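Local coordinates for DUF5624 domain-containing protein (Legionella pneumophila subsp. pneumophila, PDB 4JX2) that is of unknown function but is probably secreted, carries a DUF5624 domain and packs as a two-fold symmetric pair in the crystal, at the interface of chains A and B. Residues are numbered along the deposited sequence; one frame, centred on the assembly and turned at random. Chains: chain A/B, hypothetical protein.

Contact 1: the interface of chains A and B. Residues chain A 297-299, 329, 333; chain B 269, 378, 380.
B:Pro380 pushes its ring against chain A at the place where A:Tyr297 and A:Arg333 come together. Its CB lies 3.6 Å from CD1 of the A:Tyr297 ring, and its CG sits in the plane of that ring at the edge, so the proline meets the rim of the tyrosine, the two side chains crossing at about a right angle. Next to the tyrosine, proline CD and CG meet the A:Arg333 guanidinium, CD lying 3.5 Å from NH2. B:Ser269 is the second point of contact, its CB packing against CD of A:Arg329 and CG2 of A:Thr299. Two waters join backbone carbonyls across the seam: water 1 links the O atoms of A:Ile298 and B:Ser269, and water 2 those of A:Arg329 and B:Ala378.

Behind this shell, each chain braces its own groups. The A:Arg333 side chain stays stretched out (chi3 -166°) and carries NE to 2.9 Å from the A:Tyr297 phenol OH, a hydrogen bond tilted 17° from the guanidinium plane. CB of A:Arg329 lies 3.5 Å above the centre of the tyrosine ring, backing one face while the edge receives the proline. In chain B, the B:Ser269 hydroxyl OG bonds B:Pro380 O at 2.6 Å, coming from above the carbonyl plane. Helix 315-339 and strand 296-298 thus form a braced surface for the end of the partner's helix 366-378 and its loops, probably helping to hold together the pair seen in the crystal.

Contact 2: the interface of chains A and B. Residues chain A 367, 370-372, 374; chain B 343-344, 346.
A:Lys374 meets the flat peptide joining B:Ile343 to B:Thr344 at its carbonyl end: NZ donates to B:Ile343 O at 2.9 Å, nearly along the C=O axis, with a C=O...donor angle of 167°. The B:Thr344 amide N, on the opposite edge of that peptide, bonds water 4, which also reaches the carboxylate OE2 of A:Glu367. Water 5 joins OE2 to the threonine hydroxyl OG1, but the glutamate is poorly ordered and these bridges are tentative.

The lysine reaches the carbonyl because its CG stands anti to the backbone N (chi1 179°) and the chain stays extended beyond it, running antiparallel to the B:Ile343 side chain. B:Ile343 uses both branches: methyl CG2 rests 3.5 Å from CA of A:Met371, while CD1 packs 3.8 Å from CB of A:Leu370. The selenomethionine A:Met371 runs alongside B:Thr344 with the two side chains roughly parallel, and chi2 of -172° stretches its chain out to the selenium, SE, which is 3.9 Å from threonine CB. From the next residue but one, CD1 of B:Ile346 reaches CB of A:Met371 at 3.8 Å. Water 3 bonds A:Met371 O, B:Thr344 O and B:Ile346 N, joining main chain to main chain.

In the fold, one side of helix 366-378 in chain A, from A:Glu367 to A:Lys374, receives an irregular stretch of chain B that follows the long helix 315-339.

Contact 1: the interface of chains A and B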
# COMPACT_ATOMS: atom_id res chain seq x y z
N TYR A 297 11.55 3.16 0.42
CA TYR A 297 10.28 3.01 1.13
C TYR A 297 9.14 3.55 0.30
O TYR A 297 9.24 4.65 -0.24
CB TYR A 297 10.33 3.72 2.51
CG TYR A 297 11.32 3.09 3.48
CD1 TYR A 297 11.04 1.88 4.10
CD2 TYR A 297 12.54 3.69 3.74
CE1 TYR A 297 11.96 1.28 4.96
CE2 TYR A 297 13.47 3.10 4.59
CZ TYR A 297 13.17 1.91 5.22
OH TYR A 297 14.09 1.31 6.04
N ILE A 298 8.07 2.74 0.16
CA ILE A 298 6.85 3.16 -0.53
C ILE A 298 5.96 3.69 0.57
O ILE A 298 5.52 2.91 1.41
CB ILE A 298 6.20 2.06 -1.40
CG1 ILE A 298 7.21 1.54 -2.47
CG2 ILE A 298 4.90 2.60 -2.06
CD1 ILE A 298 6.80 0.39 -3.18
N THR A 299 5.77 5.02 0.61
CA THR A 299 5.02 5.70 1.66
C THR A 299 3.78 6.38 1.05
O THR A 299 3.77 7.61 0.90
CB THR A 299 5.95 6.69 2.39
OG1 THR A 299 6.45 7.63 1.44
CG2 THR A 299 7.11 5.99 3.11
N ARG A 329 10.95 4.92 9.36
CA ARG A 329 10.88 3.57 8.76
C ARG A 329 12.19 2.85 8.94
O ARG A 329 12.21 1.69 9.34
CB ARG A 329 10.47 3.58 7.28
CG ARG A 329 9.45 4.62 6.85
CD ARG A 329 7.99 4.27 7.05
NE ARG A 329 7.53 4.28 8.44
CZ ARG A 329 7.14 5.37 9.10
NH1 ARG A 329 7.16 6.56 8.52
NH2 ARG A 329 6.73 5.27 10.37
N ARG A 333 13.51 -0.59 11.64
CA ARG A 333 14.26 -1.81 11.24
C ARG A 333 15.39 -2.04 12.20
O ARG A 333 15.64 -3.17 12.60
CB ARG A 333 14.85 -1.74 9.82
CG ARG A 333 13.88 -1.69 8.66
CD ARG A 333 14.68 -1.90 7.39
NE ARG A 333 13.96 -1.56 6.16
CZ ARG A 333 13.16 -2.40 5.51
NH1 ARG A 333 12.92 -3.62 6.00
NH2 ARG A 333 12.56 -2.03 4.38
N SER B 269 3.51 4.10 5.46
CA SER B 269 3.88 3.04 4.53
C SER B 269 3.17 1.70 4.82
O SER B 269 3.39 0.72 4.10
CB SER B 269 5.39 2.83 4.59
OG SER B 269 5.77 2.43 5.90
N ALA B 378 9.68 -4.25 12.37
CA ALA B 378 10.79 -4.07 11.40
C ALA B 378 10.34 -3.69 9.99
O ALA B 378 11.02 -2.88 9.35
CB ALA B 378 11.63 -5.33 11.32
N PRO B 380 8.32 -2.02 6.89
CA PRO B 380 7.58 -0.77 6.59
C PRO B 380 6.14 -0.99 6.16
O PRO B 380 5.30 -0.11 6.37
CB PRO B 380 8.39 -0.14 5.44
CG PRO B 380 9.21 -1.27 4.87
CD PRO B 380 9.53 -2.14 6.04
O HOH W 1 5.06 0.39 2.19
O HOH W 2 10.35 -0.03 8.55

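Contact 2: the interface of chains A and B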
# COMPACT_ATOMS: atom_id res chain seq x y z
N GLU A 367 3.92 -12.80 -26.46
CA GLU A 367 2.87 -13.45 -25.67
C GLU A 367 3.00 -13.07 -24.17
O GLU A 367 1.99 -12.82 -23.52
CB GLU A 367 2.97 -14.97 -25.84
CG GLU A 367 1.71 -15.73 -25.50
CD GLU A 367 1.91 -17.22 -25.22
OE1 GLU A 367 2.87 -17.81 -25.77
OE2 GLU A 367 1.11 -17.78 -24.45
N LEU A 370 1.62 -9.54 -23.56
CA LEU A 370 0.15 -9.59 -23.68
C LEU A 370 -0.47 -10.15 -22.40
O LEU A 370 -1.44 -9.59 -21.89
CB LEU A 370 -0.28 -10.41 -24.91
CG LEU A 370 0.10 -9.83 -26.28
CD1 LEU A 370 -0.59 -10.56 -27.33
CD2 LEU A 370 -0.29 -8.36 -26.40
N MSE A 371 0.16 -11.21 -21.83
CA MSE A 371 -0.23 -11.83 -20.57
C MSE A 371 -0.11 -10.81 -19.42
O MSE A 371 -1.02 -10.68 -18.59
CB MSE A 371 0.62 -13.06 -20.31
CG MSE A 371 0.29 -14.21 -21.24
SE MSE A 371 1.25 -15.81 -20.68
CE MSE A 371 2.66 -15.74 -21.77
N ARG A 372 0.97 -10.03 -19.43
CA ARG A 372 1.23 -9.03 -18.42
C ARG A 372 0.28 -7.83 -18.58
O ARG A 372 -0.14 -7.26 -17.57
CB ARG A 372 2.70 -8.61 -18.44
CG ARG A 372 3.14 -7.84 -17.21
CD ARG A 372 3.02 -8.60 -15.91
NE ARG A 372 3.69 -7.87 -14.83
CZ ARG A 372 4.99 -7.95 -14.59
NH1 ARG A 372 5.76 -8.75 -15.31
NH2 ARG A 372 5.54 -7.23 -13.62
N LYS A 374 -2.89 -8.03 -19.75
CA LYS A 374 -4.18 -8.51 -19.23
C LYS A 374 -4.19 -8.42 -17.68
O LYS A 374 -5.15 -7.91 -17.09
CB LYS A 374 -4.44 -9.95 -19.70
CG LYS A 374 -5.76 -10.57 -19.21
CD LYS A 374 -5.93 -12.05 -19.62
CE LYS A 374 -7.32 -12.52 -19.27
NZ LYS A 374 -7.51 -13.97 -19.54
N ILE B 343 -5.76 -14.70 -24.13
CA ILE B 343 -4.49 -14.49 -23.43
C ILE B 343 -4.57 -15.25 -22.09
O ILE B 343 -5.53 -15.05 -21.32
CB ILE B 343 -4.27 -12.97 -23.27
CG1 ILE B 343 -4.03 -12.32 -24.65
CG2 ILE B 343 -3.14 -12.64 -22.28
CD1 ILE B 343 -4.05 -10.82 -24.63
N THR B 344 -3.56 -16.11 -21.82
CA THR B 344 -3.43 -16.91 -20.60
C THR B 344 -3.44 -15.99 -19.41
O THR B 344 -2.82 -14.92 -19.45
CB THR B 344 -2.16 -17.74 -20.69
OG1 THR B 344 -2.24 -18.58 -21.84
CG2 THR B 344 -1.90 -18.56 -19.43
N ILE B 346 -2.61 -14.85 -15.63
CA ILE B 346 -1.57 -14.92 -14.63
C ILE B 346 -2.24 -14.82 -13.29
O ILE B 346 -3.19 -14.04 -13.13
CB ILE B 346 -0.53 -13.78 -14.85
CG1 ILE B 346 0.32 -14.02 -16.12
CG2 ILE B 346 0.37 -13.52 -13.60
CD1 ILE B 346 1.23 -12.86 -16.53
O HOH W 3 -2.76 -12.66 -17.76
O HOH W 4 -1.44 -16.20 -24.01
O HOH W 5 0.15 -19.73 -22.26

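The centres of the C-alpha atoms of contact 1 and contact 2 are about 31 Å apart in the copies given, so they are separate patches of one two-fold symmetric interface, and each has a twin with the chains exchanged. Helix 366-378 serves in both: chain B's copy brings its last residue, B:Ala378, to contact 1, whereas chain A's copy lends an earlier stretch to contact 2. Chain A's helix 315-339 enters contact 1, while chain B's loop beyond that helix enters contact 2. Such widely spaced grips suggest an extensive pairing, although the structure alone does not show that the dimer forms in solution.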